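Local coordinates for protein esterase Rv0045c (Mycobacterium tuberculosis, PDB 6WYN) that hydrolyses carboxylic esters, with strong selectivity for short, straight-chain alkyl esters, and is likely involved in ester and lipid metabolism, at residues Ala161-Ala166 with Trp263-Ala268; Gly173-Val178 with Leu269-Thr274. All blocks are in the same frame, centred on the assembly; numbering follows the deposited sequence.

How the contacts relate
Followed from the N terminus, the chain passes helix 156-167 (161-166), then strand 174-178, then helix 260-268 (263-268), then strand 273-278. Contact 1 pairs the two helices and closes a loop of 96 residues. Contact 2 pairs the two strands and closes one of 90. The segments alternate, so the loops cross and neither encloses the other. The long excursion common to both probably includes the inserted cap domain. The two contacts set two helix-strand units side by side as neighbours in the alpha/beta hydrolase fold. The contacts also touch each other: L269 packs on A165 and A166, and A161 CB meets L175 CD2 at 3.5 Å.

Contact 1: Ala161-Ala166 with Trp263-Ala268; sequences AIRLAA and WDDVDA
A166 and D265 bring the two helical segments together, with their CA atoms 5.5 Å apart. The axes of 161-166 and 263-268 come within 9.0 Å and cross at 51°, both running in broadly the same direction. Beside this point lies a small apolar patch. I162 CG2 meets V266 CG2 at 3.9 Å, and I162 CD1 lies near the same methyl. A166 CB rests against CB and the carboxylate carbon of D265, at 3.6 Å each. R163 supplies the polar part. Its CB leaves the helix away from the partner, but a bend at chi2 (41°) brings the guanidinium back alongside the D265 carboxylate. A single nitrogen, NH2, makes the salt bridge, 2.9 Å to D265 OD1, which sits at the guanidinium edge near its plane. The same NH2 gives a weak hydrogen bond to D265 OD2 at 3.1 Å. The two flat groups are nearly coplanar, 16° apart. Helix 156-167 lies on the central sheet of the alpha/beta hydrolase fold, with I162 on L177 of strand 174-178; helix 260-268 lies beside it. Helix 130-144 adjoins R163 through S134, and R295 of helix 286-295 lies against V266.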
# COMPACT_ATOMS: atom_id res chain seq x y z
N ALA A 161 -2.72 8.40 -3.82
CA ALA A 161 -1.70 9.02 -4.68
C ALA A 161 -2.36 9.93 -5.70
O ALA A 161 -1.80 10.99 -5.96
CB ALA A 161 -0.86 7.98 -5.36
N ILE A 162 -3.46 9.52 -6.29
CA ILE A 162 -4.17 10.37 -7.26
C ILE A 162 -4.53 11.69 -6.56
O ILE A 162 -4.24 12.72 -7.13
CB ILE A 162 -5.40 9.66 -7.83
CG1 ILE A 162 -4.99 8.56 -8.80
CG2 ILE A 162 -6.32 10.69 -8.49
CD1 ILE A 162 -6.09 7.61 -9.17
N ARG A 163 -5.16 11.62 -5.39
CA ARG A 163 -5.60 12.84 -4.67
C ARG A 163 -4.38 13.71 -4.33
O ARG A 163 -4.39 14.93 -4.65
CB ARG A 163 -6.45 12.48 -3.47
CG ARG A 163 -7.08 13.73 -2.84
CD ARG A 163 -7.61 14.79 -3.82
NE ARG A 163 -8.03 16.00 -3.13
CZ ARG A 163 -8.48 17.11 -3.72
NH1 ARG A 163 -8.83 18.16 -2.97
NH2 ARG A 163 -8.60 17.19 -5.03
N LEU A 164 -3.28 13.11 -3.86
CA LEU A 164 -2.04 13.87 -3.63
C LEU A 164 -1.59 14.58 -4.91
O LEU A 164 -1.19 15.77 -4.84
CB LEU A 164 -0.93 12.95 -3.13
CG LEU A 164 -1.08 12.50 -1.68
CD1 LEU A 164 -0.12 11.34 -1.38
CD2 LEU A 164 -0.81 13.67 -0.72
N ALA A 165 -1.54 13.88 -6.04
CA ALA A 165 -1.04 14.46 -7.31
C ALA A 165 -1.87 15.69 -7.69
O ALA A 165 -1.33 16.60 -8.33
CB ALA A 165 -1.11 13.43 -8.42
N ALA A 166 -3.16 15.65 -7.37
CA ALA A 166 -4.13 16.70 -7.71
C ALA A 166 -3.90 17.90 -6.80
O ALA A 166 -3.80 19.01 -7.33
CB ALA A 166 -5.54 16.19 -7.56
N TRP A 263 -12.35 11.03 -10.07
CA TRP A 263 -12.26 11.18 -11.56
C TRP A 263 -12.02 12.63 -11.98
O TRP A 263 -11.28 12.82 -12.95
CB TRP A 263 -13.47 10.59 -12.26
CG TRP A 263 -13.43 9.09 -12.35
CD1 TRP A 263 -14.31 8.22 -11.78
CD2 TRP A 263 -12.43 8.30 -13.01
NE1 TRP A 263 -13.97 6.94 -12.11
CE2 TRP A 263 -12.81 6.96 -12.86
CE3 TRP A 263 -11.27 8.60 -13.75
CZ2 TRP A 263 -12.05 5.91 -13.36
CZ3 TRP A 263 -10.53 7.57 -14.28
CH2 TRP A 263 -10.93 6.23 -14.10
N ASP A 264 -12.55 13.64 -11.28
CA ASP A 264 -12.22 15.05 -11.61
C ASP A 264 -10.74 15.29 -11.37
O ASP A 264 -10.13 16.02 -12.18
CB ASP A 264 -13.03 16.06 -10.80
CG ASP A 264 -14.47 16.04 -11.23
OD1 ASP A 264 -14.72 15.75 -12.42
OD2 ASP A 264 -15.32 16.22 -10.36
N ASP A 265 -10.20 14.72 -10.30
CA ASP A 265 -8.74 14.80 -10.01
C ASP A 265 -7.92 14.16 -11.13
O ASP A 265 -6.97 14.79 -11.54
CB ASP A 265 -8.37 14.18 -8.66
CG ASP A 265 -8.88 14.97 -7.48
OD1 ASP A 265 -9.24 16.18 -7.67
OD2 ASP A 265 -8.94 14.38 -6.38
N VAL A 266 -8.28 12.96 -11.60
CA VAL A 266 -7.62 12.31 -12.79
C VAL A 266 -7.70 13.24 -14.01
O VAL A 266 -6.66 13.40 -14.70
CB VAL A 266 -8.24 10.94 -13.12
CG1 VAL A 266 -7.65 10.39 -14.41
CG2 VAL A 266 -8.06 9.96 -11.96
N ASP A 267 -8.85 13.88 -14.27
CA ASP A 267 -9.00 14.79 -15.43
C ASP A 267 -8.02 15.96 -15.30
O ASP A 267 -7.45 16.34 -16.35
CB ASP A 267 -10.41 15.36 -15.56
CG ASP A 267 -11.46 14.35 -15.96
OD1 ASP A 267 -11.07 13.30 -16.43
OD2 ASP A 267 -12.65 14.60 -15.73
N ALA A 268 -7.75 16.44 -14.08
CA ALA A 268 -6.91 17.64 -13.82
C ALA A 268 -5.41 17.31 -13.67
O ALA A 268 -4.62 18.19 -13.99
CB ALA A 268 -7.41 18.35 -12.59

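Contact 2: Gly173-Val178 with Leu269-Thr274; sequences GELVLV and LSAPIT
L175 O receives the amide of T274, N to O 2.9 Å, and also a CA-H...O contact from I273 CA at 3.5 Å. On the other side of the I273 bridge, L175 N binds P272 O in a nearly straight bond, 174° at the hydrogen. Two residues further along, L177 N bonds to T274 O, which V176 CA approaches as well. The bonds alternate as in a parallel pair: L175 spans I273, and T274 spans V176. This is part of the central, mostly parallel sheet of the alpha/beta hydrolase fold, where strand 174-178 lies between 150-154 and 273-278. Strand 150-154 leads to S155, the probable nucleophile, and 174-178 leads to D179, a probable active-site residue. L175 and I273 occupy one face and lie side by side, pointing the same way, with L175 CD1 3.9 Å from I273 CG1. The L269 side chain crosses that of L175 at about a right angle, its CD1 3.7 Å from the same L175 methyl, CD1. I273 CG2 meets L177 CD1 at 3.8 Å. Helix 156-167 covers this face, with A165 against L175. V176 and T274 point to the opposite face. With CG trans to the main-chain nitrogen (chi1 -176°), E174 turns at chi2, which brings its carboxylate to the proline ring; OE2 is 3.6 Å from P272 CB. The charge of that carboxylate is met outside the pair, where OE2 forms a salt bridge with R300 of strand 299-305. P272 and T274 also pack on R300.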
# COMPACT_ATOMS: atom_id res chain seq x y z
N GLY A 173 5.74 13.90 -9.58
CA GLY A 173 6.09 13.96 -11.01
C GLY A 173 5.40 12.85 -11.79
O GLY A 173 5.06 13.08 -12.97
N GLU A 174 5.18 11.68 -11.16
CA GLU A 174 4.84 10.42 -11.86
C GLU A 174 4.10 9.48 -10.90
O GLU A 174 4.53 9.41 -9.73
CB GLU A 174 6.19 9.94 -12.37
CG GLU A 174 6.15 8.72 -13.20
CD GLU A 174 6.16 8.98 -14.70
OE1 GLU A 174 6.73 10.01 -15.15
OE2 GLU A 174 5.62 8.12 -15.39
N LEU A 175 2.99 8.88 -11.33
CA LEU A 175 2.20 7.93 -10.51
C LEU A 175 2.35 6.52 -11.08
O LEU A 175 2.20 6.32 -12.31
CB LEU A 175 0.71 8.28 -10.52
CG LEU A 175 0.32 9.56 -9.80
CD1 LEU A 175 -1.04 10.06 -10.25
CD2 LEU A 175 0.33 9.34 -8.31
N VAL A 176 2.51 5.55 -10.19
CA VAL A 176 2.35 4.12 -10.53
C VAL A 176 1.24 3.60 -9.64
O VAL A 176 1.40 3.63 -8.40
CB VAL A 176 3.66 3.34 -10.36
CG1 VAL A 176 3.46 1.90 -10.73
CG2 VAL A 176 4.81 3.96 -11.16
N LEU A 177 0.14 3.17 -10.27
CA LEU A 177 -1.04 2.59 -9.61
C LEU A 177 -0.88 1.08 -9.63
O LEU A 177 -0.75 0.49 -10.77
CB LEU A 177 -2.32 2.99 -10.35
CG LEU A 177 -2.66 4.48 -10.36
CD1 LEU A 177 -3.97 4.68 -11.09
CD2 LEU A 177 -2.79 5.05 -8.95
N VAL A 178 -0.97 0.43 -8.48
CA VAL A 178 -0.92 -1.06 -8.45
C VAL A 178 -2.33 -1.60 -8.28
O VAL A 178 -2.91 -1.48 -7.18
CB VAL A 178 0.09 -1.57 -7.43
CG1 VAL A 178 0.19 -3.08 -7.40
CG2 VAL A 178 1.45 -0.98 -7.73
N LEU A 269 -5.02 16.15 -13.14
CA LEU A 269 -3.58 15.79 -12.86
C LEU A 269 -2.77 16.04 -14.12
O LEU A 269 -3.24 15.53 -15.15
CB LEU A 269 -3.40 14.28 -12.63
CG LEU A 269 -4.12 13.73 -11.42
CD1 LEU A 269 -3.85 12.26 -11.28
CD2 LEU A 269 -3.69 14.52 -10.21
N SER A 270 -1.54 16.53 -14.02
CA SER A 270 -0.58 16.42 -15.16
C SER A 270 0.42 15.26 -14.95
O SER A 270 1.06 14.87 -15.90
CB SER A 270 0.14 17.71 -15.42
OG SER A 270 0.78 18.10 -14.23
N ALA A 271 0.57 14.69 -13.76
CA ALA A 271 1.51 13.56 -13.58
C ALA A 271 1.13 12.40 -14.51
O ALA A 271 -0.01 11.97 -14.51
CB ALA A 271 1.48 13.13 -12.15
N PRO A 272 2.05 11.86 -15.31
CA PRO A 272 1.80 10.61 -16.02
C PRO A 272 1.43 9.46 -15.08
O PRO A 272 1.91 9.40 -13.96
CB PRO A 272 3.15 10.31 -16.71
CG PRO A 272 3.75 11.71 -16.90
CD PRO A 272 3.37 12.41 -15.61
N ILE A 273 0.52 8.62 -15.53
CA ILE A 273 0.02 7.44 -14.79
C ILE A 273 0.40 6.16 -15.50
O ILE A 273 0.07 6.01 -16.71
CB ILE A 273 -1.50 7.52 -14.63
CG1 ILE A 273 -1.91 8.76 -13.84
CG2 ILE A 273 -2.00 6.23 -13.99
CD1 ILE A 273 -3.40 9.00 -13.83
N THR A 274 1.03 5.24 -14.76
CA THR A 274 1.30 3.85 -15.19
C THR A 274 0.39 2.97 -14.37
O THR A 274 0.33 3.17 -13.17
CB THR A 274 2.78 3.49 -15.04
OG1 THR A 274 3.51 4.39 -15.88
CG2 THR A 274 3.06 2.06 -15.43